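Local structure of urocanate hydratase (Paenibacillus sp. Soil724D2, 7NED) at residues 49-58 and 72-80. The protein probably catalyses the NAD+-dependent hydration of thiourocanate in bacterial ergothioneine catabolism and binds urocanate in its active site. Numbering follows the deposited sequence.
Sequences ARNWPSYHAI and VIQSGKPIG
R50 N donates to G76 O at 2.9 Å where the chain leading into helix 52-58 meets the type I' turn Q74-K77 of a beta hairpin, and the helix axis then passes 7.4 Å from that of strand 77-80 at 52°. The R50 side chain reaches on to the turn. R50 CG stands anti to the backbone N (chi1 -170°) and the chain bends at chi3, which lays the guanidinium edge against the carbonyls: R50 NE meets S75 O nearly straight (166°), while R50 NH2 divides between Q74 O, at 2.8 Å, and Q74 OE1. Q74 O receives R50 NH2 on one face and K77 N on the other. K77 CB lies over one face of the R50 guanidinium, 3.5 Å from R50 NH2; the ammonium of K77 pairs with D525 of the second subunit.

At the helix start, N51 OD1 caps S54 N and also accepts from S54 OG. One turn on, I58 CG1 packs on P78 CD at 3.7 Å, its CD1 meets I73 CD1, and A57 CB touches P78 CG. A leucine replacing R50 would probably leave the Q74 and S75 carbonyl oxygens without these donors and the turn less firmly tied to the helix entrance. Since Q74 and S75 also bond D459 of the second subunit, this buried, charge-assisted clasp joins helix and hairpin of the N-terminal domain right beside the dimer interface.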
loop_
_atom_site.group_PDB
_atom_site.type_symbol
_atom_site.label_atom_id
_atom_site.label_comp_id
_atom_site.label_asym_id
_atom_site.label_seq_id
_atom_site.Cartn_x
_atom_site.Cartn_y
_atom_site.Cartn_z
ATOM N N ALA A 49 -17.953 -2.530 -7.494
ATOM C CA ALA A 49 -17.243 -3.621 -8.169
ATOM C C ALA A 49 -16.777 -3.075 -9.498
ATOM O O ALA A 49 -17.204 -2.006 -9.917
ATOM C CB ALA A 49 -18.114 -4.854 -8.405
ATOM N N ARG A 50 -15.908 -3.823 -10.179
ATOM C CA ARG A 50 -15.339 -3.228 -11.379
ATOM C C ARG A 50 -16.366 -3.168 -12.499
ATOM O O ARG A 50 -16.349 -2.238 -13.306
ATOM C CB ARG A 50 -14.100 -3.988 -11.846
ATOM C CG ARG A 50 -13.387 -3.216 -12.931
ATOM C CD ARG A 50 -12.173 -3.926 -13.429
ATOM N NE ARG A 50 -11.235 -4.309 -12.345
ATOM C CZ ARG A 50 -10.084 -4.927 -12.567
ATOM N NH1 ARG A 50 -9.736 -5.226 -13.819
ATOM N NH2 ARG A 50 -9.306 -5.295 -11.554
ATOM N N ASN A 51 -17.269 -4.130 -12.550
ATOM C CA ASN A 51 -18.230 -4.233 -13.644
ATOM C C ASN A 51 -19.217 -5.315 -13.245
ATOM O O ASN A 51 -19.064 -5.967 -12.202
ATOM C CB ASN A 51 -17.526 -4.544 -14.970
ATOM C CG ASN A 51 -16.510 -5.667 -14.819
ATOM O OD1 ASN A 51 -16.841 -6.730 -14.285
ATOM N ND2 ASN A 51 -15.276 -5.434 -15.256
ATOM N N TRP A 52 -20.270 -5.482 -14.068
ATOM C CA TRP A 52 -21.326 -6.402 -13.680
ATOM C C TRP A 52 -20.841 -7.841 -13.692
ATOM O O TRP A 52 -21.167 -8.608 -12.776
ATOM C CB TRP A 52 -22.577 -6.221 -14.553
ATOM C CG TRP A 52 -23.304 -4.984 -14.175
ATOM C CD1 TRP A 52 -23.393 -3.837 -14.894
ATOM C CD2 TRP A 52 -24.024 -4.756 -12.960
ATOM N NE1 TRP A 52 -24.116 -2.901 -14.209
ATOM C CE2 TRP A 52 -24.541 -3.442 -13.025
ATOM C CE3 TRP A 52 -24.292 -5.532 -11.828
ATOM C CZ2 TRP A 52 -25.291 -2.880 -11.998
ATOM C CZ3 TRP A 52 -25.063 -4.983 -10.808
ATOM C CH2 TRP A 52 -25.563 -3.664 -10.906
ATOM N N PRO A 53 -20.048 -8.243 -14.678
ATOM C CA PRO A 53 -19.414 -9.573 -14.590
ATOM C C PRO A 53 -18.681 -9.790 -13.271
ATOM O O PRO A 53 -18.837 -10.846 -12.647
ATOM C CB PRO A 53 -18.459 -9.581 -15.780
ATOM C CG PRO A 53 -19.034 -8.620 -16.750
ATOM C CD PRO A 53 -19.707 -7.537 -15.929
ATOM N N SER A 54 -17.896 -8.808 -12.818
ATOM C CA SER A 54 -17.225 -8.960 -11.526
ATOM C C SER A 54 -18.230 -9.106 -10.393
ATOM O O SER A 54 -18.049 -9.932 -9.489
ATOM C CB SER A 54 -16.315 -7.760 -11.274
ATOM O OG SER A 54 -15.273 -7.764 -12.224
ATOM N N TYR A 55 -19.290 -8.279 -10.401
ATOM C CA TYR A 55 -20.302 -8.363 -9.356
ATOM C C TYR A 55 -20.907 -9.762 -9.291
ATOM O O TYR A 55 -21.011 -10.366 -8.217
ATOM C CB TYR A 55 -21.390 -7.307 -9.608
ATOM C CG TYR A 55 -22.629 -7.548 -8.804
ATOM C CD1 TYR A 55 -22.749 -7.032 -7.520
ATOM C CD2 TYR A 55 -23.691 -8.268 -9.322
ATOM C CE1 TYR A 55 -23.899 -7.240 -6.771
ATOM C CE2 TYR A 55 -24.839 -8.487 -8.570
ATOM C CZ TYR A 55 -24.934 -7.966 -7.299
ATOM O OH TYR A 55 -26.061 -8.199 -6.555
ATOM N N HIS A 56 -21.360 -10.287 -10.430
ATOM C CA HIS A 56 -21.986 -11.611 -10.395
ATOM C C HIS A 56 -21.016 -12.679 -9.912
ATOM O O HIS A 56 -21.415 -13.592 -9.174
ATOM C CB HIS A 56 -22.519 -11.979 -11.774
ATOM C CG HIS A 56 -23.642 -11.090 -12.210
ATOM N ND1 HIS A 56 -24.861 -11.067 -11.560
ATOM C CD2 HIS A 56 -23.725 -10.179 -13.206
ATOM C CE1 HIS A 56 -25.652 -10.185 -12.146
ATOM N NE2 HIS A 56 -24.988 -9.633 -13.149
ATOM N N ALA A 57 -19.745 -12.598 -10.337
ATOM C CA ALA A 57 -18.763 -13.593 -9.876
ATOM C C ALA A 57 -18.447 -13.429 -8.392
ATOM O O ALA A 57 -18.272 -14.426 -7.684
ATOM C CB ALA A 57 -17.483 -13.510 -10.715
ATOM N N ILE A 58 -18.425 -12.191 -7.878
ATOM C CA ILE A 58 -18.318 -12.002 -6.428
ATOM C C ILE A 58 -19.506 -12.642 -5.713
ATOM O O ILE A 58 -19.339 -13.347 -4.709
ATOM C CB ILE A 58 -18.197 -10.502 -6.090
ATOM C CG1 ILE A 58 -16.852 -9.944 -6.576
ATOM C CG2 ILE A 58 -18.399 -10.250 -4.584
ATOM C CD1 ILE A 58 -16.784 -8.410 -6.513
ATOM N N VAL A 72 -9.852 -13.106 -2.888
ATOM C CA VAL A 72 -9.019 -11.952 -3.203
ATOM C C VAL A 72 -9.723 -11.111 -4.249
ATOM O O VAL A 72 -10.072 -11.617 -5.328
ATOM C CB VAL A 72 -7.642 -12.388 -3.707
ATOM C CG1 VAL A 72 -6.972 -11.227 -4.392
ATOM C CG2 VAL A 72 -6.811 -12.937 -2.525
ATOM N N ILE A 73 -9.944 -9.833 -3.939
ATOM C CA ILE A 73 -10.562 -8.904 -4.888
ATOM C C ILE A 73 -9.530 -7.821 -5.226
ATOM O O ILE A 73 -8.873 -7.262 -4.328
ATOM C CB ILE A 73 -11.872 -8.311 -4.322
ATOM C CG1 ILE A 73 -12.970 -9.383 -4.364
ATOM C CG2 ILE A 73 -12.321 -7.041 -5.125
ATOM C CD1 ILE A 73 -14.192 -9.018 -3.502
ATOM N N GLN A 74 -9.412 -7.506 -6.516
ATOM C CA GLN A 74 -8.408 -6.561 -7.003
ATOM C C GLN A 74 -9.116 -5.495 -7.833
ATOM O O GLN A 74 -9.715 -5.806 -8.875
ATOM C CB GLN A 74 -7.335 -7.303 -7.827
ATOM C CG GLN A 74 -6.227 -6.441 -8.415
ATOM C CD GLN A 74 -6.490 -6.028 -9.863
ATOM O OE1 GLN A 74 -7.033 -6.805 -10.655
ATOM N NE2 GLN A 74 -6.086 -4.810 -10.214
ATOM N N SER A 75 -8.953 -4.229 -7.433
ATOM C CA SER A 75 -9.769 -3.131 -7.951
ATOM C C SER A 75 -11.158 -3.613 -8.398
ATOM O O SER A 75 -11.555 -3.447 -9.556
ATOM C CB SER A 75 -9.002 -2.436 -9.078
ATOM O OG SER A 75 -7.926 -1.701 -8.513
ATOM N N GLY A 76 -11.890 -4.241 -7.483
ATOM C CA GLY A 76 -13.274 -4.560 -7.703
ATOM C C GLY A 76 -13.523 -5.813 -8.506
ATOM O O GLY A 76 -14.683 -6.087 -8.852
ATOM N N LYS A 77 -12.483 -6.596 -8.795
ATOM C CA LYS A 77 -12.654 -7.805 -9.583
ATOM C C LYS A 77 -12.217 -9.012 -8.756
ATOM O O LYS A 77 -11.117 -9.000 -8.189
ATOM C CB LYS A 77 -11.829 -7.699 -10.881
ATOM C CG LYS A 77 -11.954 -8.879 -11.872
ATOM C CD LYS A 77 -10.828 -8.704 -12.896
ATOM C CE LYS A 77 -10.504 -9.933 -13.662
ATOM N NZ LYS A 77 -9.582 -9.515 -14.761
ATOM N N PRO A 78 -13.049 -10.035 -8.613
ATOM C CA PRO A 78 -12.634 -11.235 -7.873
ATOM C C PRO A 78 -11.590 -12.004 -8.685
ATOM O O PRO A 78 -11.750 -12.211 -9.889
ATOM C CB PRO A 78 -13.946 -12.030 -7.727
ATOM C CG PRO A 78 -14.655 -11.695 -9.014
ATOM C CD PRO A 78 -14.339 -10.230 -9.303
ATOM N N ILE A 79 -10.494 -12.381 -8.033
ATOM C CA ILE A 79 -9.342 -12.979 -8.695
ATOM C C ILE A 79 -9.218 -14.452 -8.359
ATOM O O ILE A 79 -9.096 -15.291 -9.252
ATOM C CB ILE A 79 -8.031 -12.245 -8.326
ATOM C CG1 ILE A 79 -8.095 -10.757 -8.659
ATOM C CG2 ILE A 79 -6.789 -12.938 -9.079
ATOM C CD1 ILE A 79 -8.389 -10.445 -10.116
ATOM N N GLY A 80 -9.228 -14.784 -7.073
ATOM C CA GLY A 80 -9.069 -16.182 -6.732
ATOM C C GLY A 80 -9.522 -16.473 -5.327
ATOM O O GLY A 80 -9.787 -15.573 -4.520
HETATM O O HOH W 1 -7.265 -6.969 -13.395
#